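Local coordinates for putative DNA-binding protein (Salmonella choleraesuis, PDB 2HX0) that probably binds DNA, as a trimeric magnesium-binding protein built around a Plants and Prokaryotes Conserved (PCC) domain, at residues 133-136 and 137-140. The protein carries 2 engineered substitutions. Residues are numbered along the deposited sequence; the frame is centred on the assembly and turned at random.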
loop_
_atom_site.group_PDB
_atom_site.type_symbol
_atom_site.label_atom_id
_atom_site.label_comp_id
_atom_site.label_asym_id
_atom_site.label_seq_id
_atom_site.Cartn_x
_atom_site.Cartn_y
_atom_site.Cartn_z
ATOM N N GLN A 133 -5.638 22.264 -6.978
ATOM C CA GLN A 133 -5.511 23.713 -7.043
ATOM C C GLN A 133 -4.050 24.095 -7.214
ATOM O O GLN A 133 -3.159 23.436 -6.681
ATOM C CB GLN A 133 -6.054 24.337 -5.758
ATOM C CG GLN A 133 -7.435 23.841 -5.363
ATOM C CD GLN A 133 -8.527 24.315 -6.297
ATOM O OE1 GLN A 133 -9.673 23.876 -6.198
ATOM N NE2 GLN A 133 -8.184 25.222 -7.208
ATOM N N PRO A 134 -3.782 25.178 -7.957
ATOM C CA PRO A 134 -2.397 25.603 -8.166
ATOM C C PRO A 134 -1.646 25.954 -6.885
ATOM O O PRO A 134 -2.125 26.728 -6.051
ATOM C CB PRO A 134 -2.542 26.796 -9.114
ATOM C CG PRO A 134 -3.892 27.339 -8.777
ATOM C CD PRO A 134 -4.723 26.091 -8.628
ATOM N N CYS A 135 -0.468 25.357 -6.735
ATOM C CA CYS A 135 0.387 25.603 -5.586
ATOM C C CYS A 135 1.471 26.575 -6.040
ATOM O O CYS A 135 2.208 26.294 -6.984
ATOM C CB CYS A 135 1.033 24.298 -5.111
ATOM S SG CYS A 135 2.242 24.494 -3.772
ATOM N N ALA A 136 1.559 27.723 -5.379
ATOM C CA ALA A 136 2.553 28.728 -5.736
ATOM C C ALA A 136 3.969 28.251 -5.432
ATOM O O ALA A 136 4.941 28.775 -5.978
ATOM C CB ALA A 136 2.268 30.024 -4.987
ATOM N N ILE A 137 4.080 27.253 -4.563
ATOM C CA ILE A 137 5.378 26.722 -4.177
ATOM C C ILE A 137 5.935 25.716 -5.180
ATOM O O ILE A 137 7.082 25.836 -5.608
ATOM C CB ILE A 137 5.303 26.045 -2.792
ATOM C CG1 ILE A 137 4.604 26.974 -1.795
ATOM C CG2 ILE A 137 6.704 25.715 -2.299
ATOM C CD1 ILE A 137 3.100 27.014 -1.888
ATOM N N SER A 138 5.125 24.731 -5.564
ATOM C CA SER A 138 5.572 23.710 -6.508
ATOM C C SER A 138 5.419 24.141 -7.961
ATOM O O SER A 138 6.155 23.679 -8.831
ATOM C CB SER A 138 4.791 22.412 -6.295
ATOM O OG SER A 138 3.464 22.534 -6.779
ATOM N N GLY A 139 4.457 25.022 -8.219
ATOM C CA GLY A 139 4.235 25.489 -9.574
ATOM C C GLY A 139 3.314 24.579 -10.365
ATOM O O GLY A 139 3.167 24.729 -11.580
ATOM N N TYR A 140 2.695 23.625 -9.676
ATOM C CA TYR A 140 1.779 22.682 -10.313
ATOM C C TYR A 140 0.486 22.635 -9.515
ATOM O O TYR A 140 0.431 23.133 -8.392
ATOM C CB TYR A 140 2.385 21.276 -10.330
ATOM C CG TYR A 140 3.724 21.166 -11.018
ATOM C CD1 TYR A 140 3.839 21.335 -12.396
ATOM C CD2 TYR A 140 4.876 20.872 -10.294
ATOM C CE1 TYR A 140 5.076 21.210 -13.040
ATOM C CE2 TYR A 140 6.118 20.746 -10.926
ATOM C CZ TYR A 140 6.210 20.915 -12.299
ATOM O OH TYR A 140 7.433 20.789 -12.928
#
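A beta-hairpin turn joins strand 128-134 to strand 141-147, and Cys135 closes it against Ser138, Gly139 and Tyr140. Cys135 N donates to Tyr140 O at 2.9 Å. Gly139 N donates back to Cys135 O, also at 2.9 Å but less straight, with an N-H...O angle of 146°. The backbone of Gly139 has a positive phi of 86°, which glycine adopts readily, and this helps turn the chain back toward the second strand.

The thiol of Cys135 lies over the turn. Its SG stands anti to the backbone N (chi1 175°) and accepts from Ser138 N at 3.4 Å, an ordinary length for a bond to sulfur, and nearly straight. The same sulfur meets the end of Ile137, with CD1 only 3.3 Å away, which is tight packing. Arg24 and Pro27 of the second subunit pack on Cys135 and Ile137 respectively, so the hairpin tip lies against a neighbouring chain.

Ser138 OG accepts from Tyr140 N, two residues on, at 3.2 Å, an ST turn. The same hydroxyl hydrogen-bonds to the carboxylate of Glu142 at the start of the next strand. The OG also approaches the flank of Cys135, 3.4 Å from CB.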